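Local coordinates for putative deoxyribonuclease yjjV (Escherichia coli, PDB 1ZZM), which binds two divalent metal cations per subunit and probably hydrolyses ester bonds, perhaps those of DNA, at residues H11-P15 and N45-V49; V178-T183 and V229-L233. Residue numbers count along the deposited sequence, not the author numbering.

Contact 1. Residues H11-P15 and N45-V49. With ZN (zinc ion), chain B.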
loop_
_atom_site.group_PDB
_atom_site.type_symbol
_atom_site.label_atom_id
_atom_site.label_comp_id
_atom_site.label_asym_id
_atom_site.label_seq_id
_atom_site.Cartn_x
_atom_site.Cartn_y
_atom_site.Cartn_z
ATOM N N HIS A 11 -6.833 2.162 4.492
ATOM C CA HIS A 11 -7.564 3.401 4.232
ATOM C C HIS A 11 -8.331 3.737 5.505
ATOM O O HIS A 11 -9.564 3.682 5.567
ATOM C CB HIS A 11 -8.502 3.190 3.044
ATOM C CG HIS A 11 -7.767 3.028 1.747
ATOM N ND1 HIS A 11 -7.228 4.096 1.070
ATOM C CD2 HIS A 11 -7.377 1.921 1.071
ATOM C CE1 HIS A 11 -6.527 3.664 0.039
ATOM N NE2 HIS A 11 -6.596 2.345 0.021
ATOM N N PHE A 12 -7.564 4.099 6.515
ATOM C CA PHE A 12 -8.090 4.380 7.849
ATOM C C PHE A 12 -8.942 5.639 7.997
ATOM O O PHE A 12 -9.496 5.875 9.076
ATOM C CB PHE A 12 -6.906 4.455 8.797
ATOM C CG PHE A 12 -7.245 4.166 10.234
ATOM C CD1 PHE A 12 -7.495 2.870 10.647
ATOM C CD2 PHE A 12 -7.274 5.199 11.178
ATOM C CE1 PHE A 12 -7.778 2.584 11.994
ATOM C CE2 PHE A 12 -7.556 4.934 12.533
ATOM C CZ PHE A 12 -7.810 3.633 12.940
ATOM N N ASP A 13 -9.042 6.450 6.945
ATOM C CA ASP A 13 -9.853 7.665 6.988
ATOM C C ASP A 13 -11.268 7.399 6.465
ATOM O O ASP A 13 -12.103 8.301 6.419
ATOM C CB ASP A 13 -9.204 8.803 6.178
ATOM C CG ASP A 13 -8.886 8.411 4.743
ATOM O OD1 ASP A 13 -8.382 7.295 4.507
ATOM O OD2 ASP A 13 -9.129 9.256 3.862
ATOM N N PHE A 14 -11.520 6.167 6.052
ATOM C CA PHE A 14 -12.853 5.780 5.580
ATOM C C PHE A 14 -13.579 4.944 6.638
ATOM O O PHE A 14 -12.970 4.470 7.604
ATOM C CB PHE A 14 -12.748 4.905 4.333
ATOM C CG PHE A 14 -12.418 5.654 3.072
ATOM C CD1 PHE A 14 -11.108 6.080 2.806
ATOM C CD2 PHE A 14 -13.423 5.945 2.149
ATOM C CE1 PHE A 14 -10.809 6.802 1.621
ATOM C CE2 PHE A 14 -13.136 6.654 0.976
ATOM C CZ PHE A 14 -11.831 7.089 0.706
ATOM N N PRO A 15 -14.893 4.701 6.434
ATOM C CA PRO A 15 -15.697 3.889 7.362
ATOM C C PRO A 15 -15.166 2.456 7.247
ATOM O O PRO A 15 -14.768 2.027 6.162
ATOM C CB PRO A 15 -17.125 3.977 6.775
ATOM C CG PRO A 15 -17.117 5.253 5.957
ATOM C CD PRO A 15 -15.721 5.241 5.334
ATOM N N ASN A 45 -9.270 14.583 0.353
ATOM C CA ASN A 45 -8.989 13.834 1.584
ATOM C C ASN A 45 -7.580 14.100 2.156
ATOM O O ASN A 45 -7.225 13.508 3.183
ATOM C CB ASN A 45 -9.133 12.321 1.352
ATOM C CG ASN A 45 -10.531 11.935 0.973
ATOM O OD1 ASN A 45 -11.445 12.710 1.200
ATOM N ND2 ASN A 45 -10.720 10.733 0.400
ATOM N N PHE A 46 -6.778 14.963 1.526
ATOM C CA PHE A 46 -5.422 15.218 2.073
ATOM C C PHE A 46 -5.425 15.723 3.523
ATOM O O PHE A 46 -4.644 15.264 4.366
ATOM C CB PHE A 46 -4.632 16.221 1.213
ATOM C CG PHE A 46 -4.239 15.693 -0.145
ATOM C CD1 PHE A 46 -4.469 14.353 -0.492
ATOM C CD2 PHE A 46 -3.620 16.529 -1.070
ATOM C CE1 PHE A 46 -4.085 13.864 -1.742
ATOM C CE2 PHE A 46 -3.229 16.045 -2.335
ATOM C CZ PHE A 46 -3.466 14.707 -2.663
ATOM N N ALA A 47 -6.305 16.669 3.820
ATOM C CA ALA A 47 -6.375 17.210 5.162
ATOM C C ALA A 47 -6.680 16.165 6.216
ATOM O O ALA A 47 -6.025 16.131 7.235
ATOM C CB ALA A 47 -7.427 18.332 5.231
ATOM N N ARG A 48 -7.684 15.324 5.987
ATOM C CA ARG A 48 -8.027 14.321 6.980
ATOM C C ARG A 48 -6.952 13.220 7.162
ATOM O O ARG A 48 -6.794 12.668 8.258
ATOM C CB ARG A 48 -9.389 13.726 6.641
ATOM C CG ARG A 48 -9.431 12.740 5.481
ATOM C CD ARG A 48 -10.916 12.393 5.192
ATOM N NE ARG A 48 -11.041 11.231 4.312
ATOM C CZ ARG A 48 -12.200 10.739 3.895
ATOM N NH1 ARG A 48 -13.345 11.313 4.264
ATOM N NH2 ARG A 48 -12.224 9.636 3.166
ATOM N N VAL A 49 -6.219 12.902 6.093
ATOM C CA VAL A 49 -5.172 11.900 6.184
ATOM C C VAL A 49 -3.989 12.527 6.936
ATOM O O VAL A 49 -3.397 11.891 7.811
ATOM C CB VAL A 49 -4.757 11.400 4.766
ATOM C CG1 VAL A 49 -3.454 10.507 4.810
ATOM C CG2 VAL A 49 -5.902 10.574 4.208
HETATM ZN ZN ZN B . -5.615 1.210 -1.305
HETATM O O HOH W 1 -8.105 9.274 1.289
HETATM O O HOH W 2 -6.625 0.612 -2.954
#

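Contact 2. Residues V178-T183 and V229-L233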
loop_
_atom_site.group_PDB
_atom_site.type_symbol
_atom_site.label_atom_id
_atom_site.label_comp_id
_atom_site.label_asym_id
_atom_site.label_seq_id
_atom_site.Cartn_x
_atom_site.Cartn_y
_atom_site.Cartn_z
ATOM N N VAL A 178 1.720 -7.857 0.585
ATOM C CA VAL A 178 1.034 -9.125 0.821
ATOM C C VAL A 178 -0.174 -8.874 1.713
ATOM O O VAL A 178 -0.020 -8.498 2.888
ATOM C CB VAL A 178 1.938 -10.164 1.546
ATOM C CG1 VAL A 178 1.204 -11.489 1.646
ATOM C CG2 VAL A 178 3.242 -10.374 0.788
ATOM N N GLY A 179 -1.354 -9.113 1.147
ATOM C CA GLY A 179 -2.603 -8.916 1.852
ATOM C C GLY A 179 -3.542 -10.113 1.724
ATOM O O GLY A 179 -3.107 -11.238 1.419
ATOM N N GLY A 180 -4.832 -9.850 1.898
ATOM C CA GLY A 180 -5.856 -10.894 1.893
ATOM C C GLY A 180 -5.917 -11.836 0.714
ATOM O O GLY A 180 -6.513 -12.927 0.800
ATOM N N THR A 181 -5.295 -11.430 -0.388
ATOM C CA THR A 181 -5.285 -12.252 -1.589
ATOM C C THR A 181 -4.711 -13.635 -1.321
ATOM O O THR A 181 -5.167 -14.627 -1.914
ATOM C CB THR A 181 -4.446 -11.607 -2.701
ATOM O OG1 THR A 181 -5.010 -10.336 -3.044
ATOM C CG2 THR A 181 -4.400 -12.525 -3.944
ATOM N N ILE A 182 -3.728 -13.729 -0.427
ATOM C CA ILE A 182 -3.131 -15.033 -0.197
ATOM C C ILE A 182 -3.983 -15.993 0.626
ATOM O O ILE A 182 -3.581 -17.134 0.817
ATOM C CB ILE A 182 -1.730 -14.952 0.460
ATOM C CG1 ILE A 182 -1.772 -14.285 1.842
ATOM C CG2 ILE A 182 -0.785 -14.193 -0.466
ATOM C CD1 ILE A 182 -2.769 -14.852 2.804
ATOM N N THR A 183 -5.133 -15.528 1.121
ATOM C CA THR A 183 -5.990 -16.404 1.927
ATOM C C THR A 183 -7.006 -17.160 1.089
ATOM O O THR A 183 -7.795 -17.946 1.636
ATOM C CB THR A 183 -6.768 -15.649 3.033
ATOM O OG1 THR A 183 -7.703 -14.751 2.435
ATOM C CG2 THR A 183 -5.819 -14.893 3.945
ATOM N N VAL A 229 -3.196 -12.344 7.969
ATOM C CA VAL A 229 -2.484 -12.458 6.688
ATOM C C VAL A 229 -1.113 -13.061 6.997
ATOM O O VAL A 229 -0.669 -13.977 6.322
ATOM C CB VAL A 229 -2.272 -11.071 6.021
ATOM C CG1 VAL A 229 -1.356 -11.186 4.753
ATOM C CG2 VAL A 229 -3.597 -10.508 5.622
ATOM N N PHE A 230 -0.479 -12.570 8.059
ATOM C CA PHE A 230 0.830 -13.057 8.465
ATOM C C PHE A 230 0.820 -14.560 8.775
ATOM O O PHE A 230 1.743 -15.292 8.393
ATOM C CB PHE A 230 1.331 -12.277 9.696
ATOM C CG PHE A 230 2.606 -12.831 10.287
ATOM C CD1 PHE A 230 3.835 -12.595 9.668
ATOM C CD2 PHE A 230 2.575 -13.590 11.441
ATOM C CE1 PHE A 230 5.018 -13.110 10.200
ATOM C CE2 PHE A 230 3.739 -14.111 11.983
ATOM C CZ PHE A 230 4.979 -13.867 11.354
ATOM N N ALA A 231 -0.210 -15.021 9.480
ATOM C CA ALA A 231 -0.299 -16.443 9.825
ATOM C C ALA A 231 -0.347 -17.250 8.537
ATOM O O ALA A 231 0.281 -18.290 8.426
ATOM C CB ALA A 231 -1.551 -16.721 10.679
ATOM N N VAL A 232 -1.090 -16.774 7.551
ATOM C CA VAL A 232 -1.158 -17.492 6.291
ATOM C C VAL A 232 0.167 -17.422 5.544
ATOM O O VAL A 232 0.599 -18.401 4.921
ATOM C CB VAL A 232 -2.292 -16.941 5.441
ATOM C CG1 VAL A 232 -2.288 -17.571 4.059
ATOM C CG2 VAL A 232 -3.612 -17.222 6.144
ATOM N N LEU A 233 0.818 -16.262 5.591
ATOM C CA LEU A 233 2.119 -16.111 4.926
ATOM C C LEU A 233 3.111 -17.107 5.518
ATOM O O LEU A 233 3.951 -17.651 4.813
ATOM C CB LEU A 233 2.666 -14.700 5.119
ATOM C CG LEU A 233 4.043 -14.407 4.505
ATOM C CD1 LEU A 233 3.993 -14.584 2.996
ATOM C CD2 LEU A 233 4.479 -12.947 4.872
#

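Contact 1. Residues H11-P15 and N45-V49
D13 and R48 hold this contact together with a salt bridge: R48 NE donates to D13 OD2 at 2.8 Å, and R48 NH2 adds a weak second bond to the same D13 OD2 at 3.2 Å. Water 1 extends the network, donating to D13 OD2 and accepting from N45 ND2. The guanidinium then makes a cation-pi contact with F14, R48 CZ sitting 4.8 Å from the ring centroid and nearly on the ring normal. V49 CG2 packs 3.5 Å from D13 OD2, the methyl lying against the carboxylate. A type I turn from H11 to F14, closed by F14 N to H11 O at 3.2 Å, points D13 toward the helix; F14 leaves sideways but its ring end comes near R48, while H11 NE2 binds zinc at 2.0 Å. This metal-binding loop, with H9 and H11, follows the first strand of the TIM-barrel-like fold. V38 of strand 33-39 touches D13 and V49; F12 packs on helix 21-30, and V49 reaches A61 of strand 59-63.

Contact 2. Residues V178-T183 and V229-L233
V229 comes first on the helix and is the residue most deeply engaged. Its CB points at the end of strand 175-178, where V229 CG1 lies 3.5 Å from V178 O and 4.0 Å from V178 CG1; V229 CG2 approaches G180 N at 4.0 Å. V229 lies against the backbone of G179 and G180, whose CA atoms would carry any side chain away from the helix; the CA atoms of G179 and V229 are 6.0 Å apart. V229 CG1 also meets I182 CG1 at 4.3 Å. One residue on, the CA-to-CB bond of F230 points away from 178-183, and its ring meets F5 and residues of helix 241-256. In this TIM-barrel-like fold the segment 178-183 leaves a parallel strand at G179, not far from the metal ligands H157 and D207, and winds into a 3-10 turn over G180-T183. T183 OG1 donates to G180 O at 2.7 Å, tying the turn's last side chain back to its first residue. Passing A231, the helix brings V232 round to the turn: its side chain packs against I182, and V232 CG2 touches T183 CG2 at 3.9 Å. L233, whose N bonds to V229 O at 2.8 Å, points sideways and meets V178 more loosely, L233 CD1 lying 4.4 Å from V178 CG1. Beyond the two segments, L233 and I182 both reach I194 of helix 190-196.

From the N terminus, the chain runs through strand 5-7 into the metal-binding loop, then through helix 21-30 and strand 33-39 before contact 1 closes a loop with 29 residues between its segments. Much of the barrel follows before contact 2 begins at the end of strand 175-178; it closes a longer loop, passing helix 190-196 and strand 202-204 to helix 226-236. The two loops are in series, neither enclosing nor crossing the other. The centres of contacts 1 and 2 are about 24 Å apart. Contact 1 ties the loop after strand 5-7 to helix 46-55, contact 2 the loop after strand 175-178 to helix 226-236, at separate places round the barrel.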